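Long-range contacts in 23S rRNA (guanine(2535)-N(1))-methyltransferase (Streptomyces viridochromogenes, PDB 1O9G), which methylates N1 of guanine-2535 in 23S ribosomal RNA with S-adenosyl-L-methionine as methyl donor, so conferring resistance to the orthosomycin antibiotic avilamycin: residues Ser2-His6 / Glu228-Ile232; Val20-Ser24 / Lys95-Leu99; Glu109-Arg113 / Tyr124-Gln129; Val221-Leu227 / Val238-Asp244. The protein carries 3 engineered substitutions. One frame throughout, in Å; residues are numbered along the deposited sequence.

Interaction 1 (Ser2-His6 / Glu228-Ile232); sequences SAYRH and ERLKI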
loop_
_atom_site.group_PDB
_atom_site.type_symbol
_atom_site.label_atom_id
_atom_site.label_comp_id
_atom_site.label_asym_id
_atom_site.label_seq_id
_atom_site.Cartn_x
_atom_site.Cartn_y
_atom_site.Cartn_z
ATOM N N SER A 2 -5.483 -19.995 -4.932
ATOM C CA SER A 2 -6.101 -18.951 -5.805
ATOM C C SER A 2 -5.287 -18.713 -7.071
ATOM O O SER A 2 -4.083 -18.990 -7.113
ATOM C CB SER A 2 -6.240 -17.616 -5.059
ATOM O OG SER A 2 -7.028 -17.744 -3.893
ATOM N N ALA A 3 -5.962 -18.174 -8.086
ATOM C CA ALA A 3 -5.343 -17.797 -9.353
ATOM C C ALA A 3 -5.401 -16.284 -9.522
ATOM O O ALA A 3 -6.322 -15.629 -9.023
ATOM C CB ALA A 3 -6.059 -18.483 -10.510
ATOM N N TYR A 4 -4.408 -15.734 -10.214
ATOM C CA TYR A 4 -4.438 -14.333 -10.618
ATOM C C TYR A 4 -5.571 -14.091 -11.612
ATOM O O TYR A 4 -5.593 -14.674 -12.686
ATOM C CB TYR A 4 -3.107 -13.915 -11.237
ATOM C CG TYR A 4 -1.958 -13.893 -10.260
ATOM C CD1 TYR A 4 -1.786 -12.827 -9.382
ATOM C CD2 TYR A 4 -1.036 -14.930 -10.212
ATOM C CE1 TYR A 4 -0.739 -12.802 -8.487
ATOM C CE2 TYR A 4 0.015 -14.911 -9.312
ATOM C CZ TYR A 4 0.162 -13.837 -8.458
ATOM O OH TYR A 4 1.207 -13.794 -7.566
ATOM N N ARG A 5 -6.518 -13.250 -11.211
ATOM C CA ARG A 5 -7.667 -12.864 -12.015
ATOM C C ARG A 5 -7.382 -11.635 -12.879
ATOM O O ARG A 5 -7.940 -11.480 -13.961
ATOM C CB ARG A 5 -8.844 -12.579 -11.078
ATOM C CG ARG A 5 -10.196 -12.619 -11.729
ATOM C CD ARG A 5 -11.334 -12.315 -10.785
ATOM N NE ARG A 5 -11.430 -13.325 -9.732
ATOM C CZ ARG A 5 -11.622 -13.068 -8.441
ATOM N NH1 ARG A 5 -11.770 -11.825 -7.994
ATOM N NH2 ARG A 5 -11.687 -14.068 -7.575
ATOM N N HIS A 6 -6.500 -10.764 -12.393
ATOM C CA HIS A 6 -6.252 -9.453 -12.998
ATOM C C HIS A 6 -4.842 -9.343 -13.511
ATOM O O HIS A 6 -4.618 -8.904 -14.637
ATOM C CB HIS A 6 -6.511 -8.351 -11.971
ATOM C CG HIS A 6 -7.941 -8.248 -11.581
ATOM N ND1 HIS A 6 -8.453 -8.899 -10.482
ATOM C CD2 HIS A 6 -8.977 -7.588 -12.151
ATOM C CE1 HIS A 6 -9.749 -8.661 -10.401
ATOM N NE2 HIS A 6 -10.092 -7.863 -11.398
ATOM N N GLU A 228 -14.320 -11.366 -0.034
ATOM C CA GLU A 228 -13.406 -12.142 -0.873
ATOM C C GLU A 228 -12.105 -12.488 -0.105
ATOM O O GLU A 228 -11.658 -11.730 0.761
ATOM C CB GLU A 228 -13.038 -11.323 -2.115
ATOM C CG GLU A 228 -12.550 -12.143 -3.291
ATOM C CD GLU A 228 -12.306 -11.313 -4.536
ATOM O OE1 GLU A 228 -13.137 -10.455 -4.892
ATOM O OE2 GLU A 228 -11.287 -11.540 -5.197
ATOM N N ARG A 229 -11.529 -13.640 -0.450
ATOM C CA ARG A 229 -10.255 -14.108 0.056
ATOM C C ARG A 229 -9.372 -14.585 -1.088
ATOM O O ARG A 229 -9.860 -14.987 -2.127
ATOM C CB ARG A 229 -10.459 -15.268 1.004
ATOM C CG ARG A 229 -11.026 -14.903 2.325
ATOM C CD ARG A 229 -11.234 -16.123 3.176
ATOM N NE ARG A 229 -11.896 -15.810 4.432
ATOM C CZ ARG A 229 -11.302 -15.259 5.480
ATOM N NH1 ARG A 229 -10.017 -14.958 5.449
ATOM N NH2 ARG A 229 -12.009 -15.012 6.567
ATOM N N LEU A 230 -8.062 -14.478 -0.901
ATOM C CA LEU A 230 -7.108 -15.133 -1.776
ATOM C C LEU A 230 -5.903 -15.687 -1.013
ATOM O O LEU A 230 -5.600 -15.257 0.102
ATOM C CB LEU A 230 -6.712 -14.235 -2.959
ATOM C CG LEU A 230 -5.750 -13.077 -2.725
ATOM C CD1 LEU A 230 -4.361 -13.523 -2.270
ATOM C CD2 LEU A 230 -5.593 -12.255 -4.001
ATOM N N LYS A 231 -5.264 -16.682 -1.622
ATOM C CA LYS A 231 -4.038 -17.307 -1.133
ATOM C C LYS A 231 -3.073 -17.404 -2.302
ATOM O O LYS A 231 -3.391 -18.048 -3.310
ATOM C CB LYS A 231 -4.334 -18.720 -0.632
ATOM C CG LYS A 231 -5.293 -18.770 0.547
ATOM C CD LYS A 231 -5.790 -20.198 0.794
ATOM C CE LYS A 231 -4.693 -21.075 1.408
ATOM N NZ LYS A 231 -4.981 -22.538 1.306
ATOM N N ILE A 232 -1.930 -16.731 -2.201
ATOM C CA ILE A 232 -0.883 -16.815 -3.209
ATOM C C ILE A 232 0.431 -17.004 -2.484
ATOM O O ILE A 232 0.800 -16.189 -1.652
ATOM C CB ILE A 232 -0.835 -15.522 -4.060
ATOM C CG1 ILE A 232 -2.186 -15.271 -4.759
ATOM C CG2 ILE A 232 0.311 -15.570 -5.066
ATOM C CD1 ILE A 232 -2.473 -16.178 -5.911
HETATM O O HOH W 1 -8.867 -18.148 -1.627
#

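Interaction 2 (Val20-Ser24 / Lys95-Leu99); sequences VVLHS and KNLAL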
loop_
_atom_site.group_PDB
_atom_site.type_symbol
_atom_site.label_atom_id
_atom_site.label_comp_id
_atom_site.label_asym_id
_atom_site.label_seq_id
_atom_site.Cartn_x
_atom_site.Cartn_y
_atom_site.Cartn_z
ATOM N N VAL A 20 15.820 -0.219 -6.308
ATOM C CA VAL A 20 16.240 0.307 -7.599
ATOM C C VAL A 20 15.896 1.793 -7.599
ATOM O O VAL A 20 16.766 2.626 -7.356
ATOM C CB VAL A 20 15.593 -0.486 -8.772
ATOM C CG1 VAL A 20 15.940 0.120 -10.148
ATOM C CG2 VAL A 20 16.000 -1.935 -8.686
ATOM N N VAL A 21 14.618 2.135 -7.747
ATOM C CA VAL A 21 14.154 3.512 -7.590
ATOM C C VAL A 21 13.515 3.680 -6.189
ATOM O O VAL A 21 13.910 4.535 -5.371
ATOM C CB VAL A 21 13.178 3.917 -8.701
ATOM C CG1 VAL A 21 12.740 5.410 -8.545
ATOM C CG2 VAL A 21 13.817 3.662 -10.083
ATOM N N LEU A 22 12.500 2.870 -5.936
ATOM C CA LEU A 22 11.870 2.788 -4.633
ATOM C C LEU A 22 12.870 2.289 -3.608
ATOM O O LEU A 22 13.817 1.555 -3.918
ATOM C CB LEU A 22 10.597 1.944 -4.698
ATOM C CG LEU A 22 9.394 2.640 -5.322
ATOM C CD1 LEU A 22 9.559 3.045 -6.778
ATOM C CD2 LEU A 22 8.089 1.803 -5.176
ATOM N N HIS A 23 12.642 2.705 -2.379
ATOM C CA HIS A 23 13.608 2.566 -1.299
ATOM C C HIS A 23 13.358 1.338 -0.460
ATOM O O HIS A 23 12.211 1.053 -0.105
ATOM C CB HIS A 23 13.554 3.793 -0.407
ATOM C CG HIS A 23 14.021 5.032 -1.088
ATOM N ND1 HIS A 23 13.175 5.982 -1.612
ATOM C CD2 HIS A 23 15.272 5.457 -1.355
ATOM C CE1 HIS A 23 13.896 6.956 -2.145
ATOM N NE2 HIS A 23 15.164 6.665 -1.992
ATOM N N SER A 24 14.466 0.626 -0.188
ATOM C CA SER A 24 14.499 -0.585 0.635
ATOM C C SER A 24 14.923 -0.254 2.060
ATOM O O SER A 24 15.584 0.744 2.306
ATOM C CB SER A 24 15.470 -1.623 0.019
ATOM O OG SER A 24 16.765 -1.077 -0.162
ATOM N N LYS A 95 10.344 9.178 2.058
ATOM C CA LYS A 95 11.218 9.126 0.884
ATOM C C LYS A 95 10.524 8.416 -0.265
ATOM O O LYS A 95 10.633 8.830 -1.417
ATOM C CB LYS A 95 12.568 8.444 1.182
ATOM C CG LYS A 95 13.479 9.241 2.067
ATOM C CD LYS A 95 14.839 8.554 2.190
ATOM C CE LYS A 95 15.764 8.844 1.016
ATOM N NZ LYS A 95 17.184 8.593 1.377
ATOM N N ASN A 96 9.801 7.347 0.032
ATOM C CA ASN A 96 9.081 6.647 -1.026
ATOM C C ASN A 96 7.952 7.506 -1.567
ATOM O O ASN A 96 7.790 7.611 -2.774
ATOM C CB ASN A 96 8.591 5.256 -0.597
ATOM C CG ASN A 96 9.647 4.195 -0.733
ATOM O OD1 ASN A 96 10.365 4.203 -1.723
ATOM N ND2 ASN A 96 9.728 3.237 0.212
ATOM N N LEU A 97 7.178 8.141 -0.694
ATOM C CA LEU A 97 6.080 8.981 -1.169
ATOM C C LEU A 97 6.545 10.192 -1.979
ATOM O O LEU A 97 5.813 10.709 -2.805
ATOM C CB LEU A 97 5.162 9.457 -0.054
ATOM C CG LEU A 97 4.302 8.391 0.553
ATOM C CD1 LEU A 97 3.367 9.107 1.526
ATOM C CD2 LEU A 97 3.498 7.577 -0.385
ATOM N N ALA A 98 7.760 10.657 -1.713
ATOM C CA ALA A 98 8.347 11.728 -2.507
ATOM C C ALA A 98 8.408 11.332 -3.998
ATOM O O ALA A 98 8.409 12.200 -4.863
ATOM C CB ALA A 98 9.709 12.106 -1.981
ATOM N N LEU A 99 8.492 10.038 -4.291
ATOM C CA LEU A 99 8.529 9.532 -5.652
ATOM C C LEU A 99 7.201 9.601 -6.397
ATOM O O LEU A 99 7.145 9.269 -7.575
ATOM C CB LEU A 99 9.041 8.081 -5.656
ATOM C CG LEU A 99 10.422 7.897 -5.012
ATOM C CD1 LEU A 99 10.690 6.425 -4.897
ATOM C CD2 LEU A 99 11.503 8.598 -5.802
#

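Interaction 3 (Glu109-Arg113 / Tyr124-Gln129); sequences ELERR and YLEAAQ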
loop_
_atom_site.group_PDB
_atom_site.type_symbol
_atom_site.label_atom_id
_atom_site.label_comp_id
_atom_site.label_asym_id
_atom_site.label_seq_id
_atom_site.Cartn_x
_atom_site.Cartn_y
_atom_site.Cartn_z
ATOM N N GLU A 109 16.488 10.144 -9.745
ATOM C CA GLU A 109 17.252 9.856 -10.965
ATOM C C GLU A 109 18.613 10.548 -10.872
ATOM O O GLU A 109 19.636 9.948 -11.213
ATOM C CB GLU A 109 16.528 10.339 -12.233
ATOM C CG GLU A 109 17.261 10.029 -13.522
ATOM C CD GLU A 109 16.579 10.571 -14.767
ATOM O OE1 GLU A 109 15.429 11.026 -14.664
ATOM O OE2 GLU A 109 17.225 10.538 -15.835
ATOM N N LEU A 110 18.628 11.793 -10.421
ATOM C CA LEU A 110 19.861 12.569 -10.332
ATOM C C LEU A 110 20.781 11.917 -9.319
ATOM O O LEU A 110 21.981 11.816 -9.557
ATOM C CB LEU A 110 19.597 14.026 -9.972
ATOM C CG LEU A 110 20.770 14.966 -9.788
ATOM C CD1 LEU A 110 21.648 15.005 -11.032
ATOM C CD2 LEU A 110 20.208 16.341 -9.457
ATOM N N GLU A 111 20.251 11.498 -8.180
ATOM C CA GLU A 111 21.041 10.819 -7.160
ATOM C C GLU A 111 21.737 9.587 -7.735
ATOM O O GLU A 111 22.922 9.364 -7.499
ATOM C CB GLU A 111 20.185 10.405 -5.957
ATOM C CG GLU A 111 20.941 9.616 -4.902
ATOM C CD GLU A 111 20.109 9.254 -3.674
ATOM O OE1 GLU A 111 18.929 8.854 -3.819
ATOM O OE2 GLU A 111 20.637 9.372 -2.554
ATOM N N ARG A 112 20.979 8.780 -8.474
ATOM C CA ARG A 112 21.495 7.567 -9.099
ATOM C C ARG A 112 22.570 7.895 -10.143
ATOM O O ARG A 112 23.584 7.200 -10.232
ATOM C CB ARG A 112 20.378 6.750 -9.736
ATOM C CG ARG A 112 19.475 6.060 -8.739
ATOM C CD ARG A 112 20.229 5.216 -7.755
ATOM N NE ARG A 112 19.437 4.200 -7.085
ATOM C CZ ARG A 112 19.857 3.532 -6.019
ATOM N NH1 ARG A 112 21.008 3.835 -5.443
ATOM N NH2 ARG A 112 19.115 2.569 -5.503
ATOM N N ARG A 113 22.355 8.923 -10.948
ATOM C CA ARG A 113 23.363 9.354 -11.921
ATOM C C ARG A 113 24.637 9.822 -11.258
ATOM O O ARG A 113 25.740 9.504 -11.741
ATOM C CB ARG A 113 22.824 10.435 -12.846
ATOM C CG ARG A 113 21.744 9.932 -13.761
ATOM C CD ARG A 113 21.356 10.877 -14.866
ATOM N NE ARG A 113 20.212 10.339 -15.579
ATOM C CZ ARG A 113 20.268 9.370 -16.489
ATOM N NH1 ARG A 113 21.424 8.822 -16.836
ATOM N NH2 ARG A 113 19.140 8.942 -17.056
ATOM N N TYR A 124 23.643 1.446 -11.061
ATOM C CA TYR A 124 23.202 2.809 -10.749
ATOM C C TYR A 124 22.556 3.425 -11.995
ATOM O O TYR A 124 21.585 4.181 -11.888
ATOM C CB TYR A 124 24.338 3.688 -10.237
ATOM C CG TYR A 124 24.865 3.280 -8.894
ATOM C CD1 TYR A 124 24.077 3.379 -7.763
ATOM C CD2 TYR A 124 26.131 2.782 -8.765
ATOM C CE1 TYR A 124 24.561 3.012 -6.533
ATOM C CE2 TYR A 124 26.637 2.375 -7.526
ATOM C CZ TYR A 124 25.835 2.501 -6.421
ATOM O OH TYR A 124 26.371 2.111 -5.219
ATOM N N LEU A 125 23.114 3.125 -13.171
ATOM C CA LEU A 125 22.526 3.618 -14.416
ATOM C C LEU A 125 21.254 2.860 -14.810
ATOM O O LEU A 125 20.366 3.452 -15.403
ATOM C CB LEU A 125 23.542 3.575 -15.558
ATOM C CG LEU A 125 24.595 4.660 -15.550
ATOM C CD1 LEU A 125 25.497 4.491 -16.770
ATOM C CD2 LEU A 125 23.990 6.088 -15.511
ATOM N N GLU A 126 21.165 1.584 -14.470
ATOM C CA GLU A 126 19.933 0.800 -14.604
ATOM C C GLU A 126 18.842 1.479 -13.754
ATOM O O GLU A 126 17.710 1.651 -14.215
ATOM C CB GLU A 126 20.137 -0.664 -14.180
ATOM C CG GLU A 126 20.946 -1.530 -15.159
ATOM C CD GLU A 126 21.160 -2.978 -14.681
ATOM O OE1 GLU A 126 21.872 -3.206 -13.674
ATOM O OE2 GLU A 126 20.629 -3.902 -15.308
ATOM N N ALA A 127 19.195 1.938 -12.559
ATOM C CA ALA A 127 18.235 2.576 -11.682
ATOM C C ALA A 127 17.856 3.973 -12.178
ATOM O O ALA A 127 16.707 4.380 -12.069
ATOM C CB ALA A 127 18.760 2.647 -10.264
ATOM N N ALA A 128 18.819 4.741 -12.679
ATOM C CA ALA A 128 18.523 6.080 -13.189
ATOM C C ALA A 128 17.532 5.994 -14.336
ATOM O O ALA A 128 16.588 6.761 -14.352
ATOM C CB ALA A 128 19.792 6.798 -13.613
ATOM N N GLN A 129 17.724 5.064 -15.273
ATOM C CA GLN A 129 16.801 4.888 -16.395
ATOM C C GLN A 129 15.418 4.420 -15.928
ATOM O O GLN A 129 14.413 4.825 -16.501
ATOM C CB GLN A 129 17.392 3.953 -17.475
ATOM C CG GLN A 129 17.583 2.433 -17.146
ATOM C CD GLN A 129 18.295 1.644 -18.251
ATOM O OE1 GLN A 129 19.507 1.421 -18.175
ATOM N NE2 GLN A 129 17.551 1.222 -19.278
#

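Interaction 4 (Val221-Leu227 / Val238-Asp244); sequences VAPVKAL and VMVRAAD. Engineered in segment 238-244: Met-239 (natural residue Leu).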
loop_
_atom_site.group_PDB
_atom_site.type_symbol
_atom_site.label_atom_id
_atom_site.label_comp_id
_atom_site.label_asym_id
_atom_site.label_seq_id
_atom_site.Cartn_x
_atom_site.Cartn_y
_atom_site.Cartn_z
ATOM N N VAL A 221 -11.674 -13.033 10.261
ATOM C CA VAL A 221 -12.517 -11.828 10.349
ATOM C C VAL A 221 -13.913 -12.030 10.954
ATOM O O VAL A 221 -14.568 -11.046 11.315
ATOM C CB VAL A 221 -12.678 -11.102 8.972
ATOM C CG1 VAL A 221 -11.328 -10.655 8.438
ATOM C CG2 VAL A 221 -13.397 -11.974 7.946
ATOM N N ALA A 222 -14.369 -13.280 11.064
ATOM C CA ALA A 222 -15.670 -13.582 11.663
ATOM C C ALA A 222 -15.800 -12.837 12.991
ATOM O O ALA A 222 -14.826 -12.758 13.732
ATOM C CB ALA A 222 -15.816 -15.082 11.878
ATOM N N PRO A 223 -16.977 -12.292 13.312
ATOM C CA PRO A 223 -18.226 -12.527 12.581
ATOM C C PRO A 223 -18.469 -11.622 11.374
ATOM O O PRO A 223 -19.525 -11.756 10.765
ATOM C CB PRO A 223 -19.290 -12.258 13.652
ATOM C CG PRO A 223 -18.681 -11.191 14.517
ATOM C CD PRO A 223 -17.185 -11.385 14.458
ATOM N N VAL A 224 -17.530 -10.740 11.024
ATOM C CA VAL A 224 -17.673 -9.960 9.802
ATOM C C VAL A 224 -17.634 -10.947 8.641
ATOM O O VAL A 224 -16.875 -11.904 8.675
ATOM C CB VAL A 224 -16.564 -8.883 9.634
ATOM C CG1 VAL A 224 -16.825 -8.033 8.393
ATOM C CG2 VAL A 224 -16.446 -7.989 10.876
ATOM N N LYS A 225 -18.479 -10.745 7.636
ATOM C CA LYS A 225 -18.458 -11.590 6.446
ATOM C C LYS A 225 -17.391 -11.086 5.502
ATOM O O LYS A 225 -17.306 -9.905 5.276
ATOM C CB LYS A 225 -19.802 -11.531 5.723
ATOM C CG LYS A 225 -19.936 -12.487 4.527
ATOM C CD LYS A 225 -20.418 -13.870 4.941
ATOM C CE LYS A 225 -20.391 -14.837 3.750
ATOM N NZ LYS A 225 -20.698 -16.235 4.138
ATOM N N ALA A 226 -16.593 -11.987 4.949
ATOM C CA ALA A 226 -15.576 -11.631 3.973
ATOM C C ALA A 226 -16.222 -11.423 2.603
ATOM O O ALA A 226 -16.973 -12.276 2.135
ATOM C CB ALA A 226 -14.535 -12.745 3.882
ATOM N N LEU A 227 -15.927 -10.303 1.953
ATOM C CA LEU A 227 -16.317 -10.140 0.556
ATOM C C LEU A 227 -15.603 -11.165 -0.315
ATOM O O LEU A 227 -16.193 -11.725 -1.220
ATOM C CB LEU A 227 -15.990 -8.744 0.013
ATOM C CG LEU A 227 -16.623 -7.528 0.660
ATOM C CD1 LEU A 227 -15.979 -6.266 0.104
ATOM C CD2 LEU A 227 -18.111 -7.502 0.446
ATOM N N VAL A 238 -7.656 -10.845 2.725
ATOM C CA VAL A 238 -9.097 -10.831 2.926
ATOM C C VAL A 238 -9.559 -9.391 2.712
ATOM O O VAL A 238 -8.840 -8.458 3.014
ATOM C CB VAL A 238 -9.487 -11.377 4.324
ATOM C CG1 VAL A 238 -8.984 -10.486 5.438
ATOM C CG2 VAL A 238 -10.991 -11.587 4.392
HETATM N N MSE A 239 -10.767 -9.269 2.156
HETATM C CA MSE A 239 -11.382 -7.962 1.964
HETATM C C MSE A 239 -12.750 -7.945 2.606
HETATM O O MSE A 239 -13.485 -8.892 2.489
HETATM C CB MSE A 239 -11.599 -7.698 0.474
HETATM C CG MSE A 239 -10.375 -7.762 -0.381
HETATM SE SE MSE A 239 -10.801 -7.419 -2.228
HETATM C CE MSE A 239 -12.724 -7.894 -2.229
ATOM N N VAL A 240 -13.048 -6.832 3.260
ATOM C CA VAL A 240 -14.343 -6.608 3.869
ATOM C C VAL A 240 -14.854 -5.212 3.522
ATOM O O VAL A 240 -14.117 -4.316 3.201
ATOM C CB VAL A 240 -14.291 -6.746 5.434
ATOM C CG1 VAL A 240 -13.893 -8.155 5.849
ATOM C CG2 VAL A 240 -13.424 -5.739 6.037
ATOM N N ARG A 241 -16.161 -5.050 3.606
ATOM C CA ARG A 241 -16.774 -3.774 3.395
ATOM C C ARG A 241 -16.951 -3.053 4.722
ATOM O O ARG A 241 -17.397 -3.661 5.681
ATOM C CB ARG A 241 -18.137 -3.973 2.751
ATOM C CG ARG A 241 -18.883 -2.677 2.553
ATOM C CD ARG A 241 -19.833 -2.646 1.390
ATOM N NE ARG A 241 -19.217 -3.043 0.138
ATOM C CZ ARG A 241 -19.472 -4.162 -0.531
ATOM N NH1 ARG A 241 -20.306 -5.084 -0.031
ATOM N NH2 ARG A 241 -18.876 -4.371 -1.718
ATOM N N ALA A 242 -16.703 -1.758 4.733
ATOM C CA ALA A 242 -16.794 -0.951 5.959
ATOM C C ALA A 242 -18.176 -1.083 6.602
ATOM O O ALA A 242 -18.264 -1.359 7.792
ATOM C CB ALA A 242 -16.466 0.489 5.677
ATOM N N ALA A 243 -19.235 -0.958 5.810
ATOM C CA ALA A 243 -20.613 -1.071 6.336
ATOM C C ALA A 243 -20.831 -2.400 7.020
ATOM O O ALA A 243 -21.542 -2.470 8.033
ATOM C CB ALA A 243 -21.624 -0.886 5.237
ATOM N N ASP A 244 -20.268 -3.468 6.468
ATOM C CA ASP A 244 -20.415 -4.800 7.055
ATOM C C ASP A 244 -19.690 -4.922 8.374
ATOM O O ASP A 244 -20.181 -5.584 9.293
ATOM C CB ASP A 244 -19.923 -5.901 6.103
ATOM C CG ASP A 244 -20.761 -6.027 4.839
ATOM O OD1 ASP A 244 -21.945 -5.616 4.820
ATOM O OD2 ASP A 244 -20.332 -6.586 3.818
HETATM O O HOH W 2 -17.697 -7.482 4.076
HETATM O O HOH W 3 -20.571 -8.390 8.684
#

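Interaction 1 (Ser2-His6 / Glu228-Ile232)
How a chain terminus is tied to the rim of a sheet is well illustrated by Ser-2, the first modelled residue, which loses more surface here than any other residue of the pair. Its OG accepts a hydrogen bond from the backbone N of Lys-231 at 3.1 Å, and its own N returns a weak one to Lys-231 O at 3.3 Å. Ser-2 thus matches both backbone polar groups of Lys-231, one of them weakly, while water 1 lies 2.9 Å from Ser-2 OG. Ile-232 contributes the apolar half. Its CD1 lies over one face of the Tyr-4 ring and 3.5 Å from Ser-2 O, and its CG2 approaches Tyr-4 CZ to 3.8 Å. Farther along, Arg-5 NH1 forms a salt bridge of 2.9 Å with Glu-228 OE2, clamping the other end of the strand. The N-terminal residues run across the strand, the two directions being 106° apart, so they add no further strand to the sheet. Strand 228-232 is the edge strand of the Rossmann-like methyltransferase sheet, bonded to strand 235-241; helix 33-45 supplies Arg-42, a second partner of Glu-228 OE2, and Glu-38, which accepts from the backbone N of Arg-5.

Interaction 2 (Val20-Ser24 / Lys95-Leu99)
His-23 lays one face of its imidazole ring against the aliphatic part of Lys-95: CB of Lys-95 makes a CH-pi contact 4.1 Å from the ring centroid of His-23, and CE of Lys-95 comes within 3.8 Å of His-23 NE2. At the edge of the same ring sits Asn-96, whose carboxamide reads the backbone of the loop. Its OD1 accepts a hydrogen bond of 2.8 Å from His-23 N, nearly straight at 169°, and a weak one of 3.3 Å from His-23 ND1; its ND2 donates a weak bond of 3.3 Å to His-23 O. Both backbone polar groups of one residue are therefore matched by a single amide side chain, so the irregular segment is fastened to the helix through Asn-96. The helix is 87-98, which follows strand 77-84 in the Rossmann-like methyltransferase fold, and the loop belongs to the N-terminal region ahead of helix 33-45. ND2 of Asn-96 also donates to Ser-62 O, so this side chain joins a third part of the chain. Three residues on from Asn-96, Leu-99 turns its side chain to the loop, with CD1 4.0 Å from Leu-22 CG and 4.3 Å from Val-21 CG1. Leu-105 of helix 102-119 touches both Val-21 and Leu-99, while Leu-22 also packs on Tyr-64 and Val-68 of helix 64-72.

Interaction 3 (Glu109-Arg113 / Tyr124-Gln129)
This is antiparallel helix-helix packing within a helical hairpin, formed by helices 102-119 and 122-140, which are inserted between strands 77-84 and 147-151 of the Rossmann-like fold. The axes of the two short segments approach to 8.1 Å, with 162° between their directions, a close fit made possible by small residues. Ala-128 comes nearest, its CA 4.6 Å from that of Glu-109, and its CB meets Arg-112 CB at 3.9 Å and Arg-113 CG at 3.7 Å. Arg-112, the most covered residue, runs along the second helix past Ala-127 to the edge of the Tyr-124 ring, where NH1 of Arg-112 is 3.8 Å from CE1 of Tyr-124. Its charged end bonds to Gln-115 and to Val-20 O, linking the hairpin to the N-terminal loop. Glu-109 and Arg-113, one turn apart, pair along their own helix while Glu-109 also bridges to Arg-135 of the partner helix. In that intrahelical pair, Glu-109 OE2 receives Arg-113 NE at 3.0 Å and Arg-113 NH2 at 2.8 Å.

Interaction 4 (Val221-Leu227 / Val238-Asp244)
Leu-227 is the principal bump, and the end of strand 235-241 provides its hollow. The isobutyl group reaches over the backbone, CD1 of Leu-227 lying 3.7 Å from the C atom of Val-240, while CD2 of Leu-227 rests on one face of the Arg-241 guanidinium, 3.3 Å from NH1. Arg-241 NH2 donates to Arg-46 O. The engineered selenomethionine Met-239 closes another side, its CE 4.1 Å from CB of Leu-227. Further bumps come from Val-221 and Val-224 at the loop's bend and Ala-226 just before Leu-227: Val-221 CG1 and Ala-226 CB each lie 3.8 Å from Val-238, against CG1 and CG2 respectively, and Val-224 CG1 meets Val-240 CG1 at 3.9 Å. Where the surfaces part, water 2 fills the gap, donating to Lys-225 O (2.7 Å) and Asp-244 OD2 (2.8 Å) and accepting from Arg-241 N (2.9 Å). One direct hydrogen bond, Leu-227 N to Met-239 O at 2.9 Å, joins the backbones beside the antiparallel pair of Glu-228 and Met-239. Such a loop, folded beside the strand with which its own continuation pairs, leads into a beta-hairpin, here strands 228-232 and 235-241, which ends the Rossmann-like methyltransferase sheet.

Overall arrangement
The four contacts lie at two ends of a fold built on one mixed seven-stranded sheet. Interactions 1 and 4 share its C-terminal edge: their centres are about 17 Å apart, they touch through Glu-228 O and Met-239 N (3.0 Å), and their segments alternate along the chain. Interactions 2 and 3, centres about 13 Å apart, lie across the chain's centre from interaction 4, on helices 87-98, 102-119 and 122-140, and meet where Val-20 O faces Arg-112 NH2 (3.0 Å). Interaction 3 follows interaction 2 in sequence, and both are nested inside the loop closed by interaction 1. The N-terminal region thus spans the fold, anchored first at the sheet edge and then at the helical side.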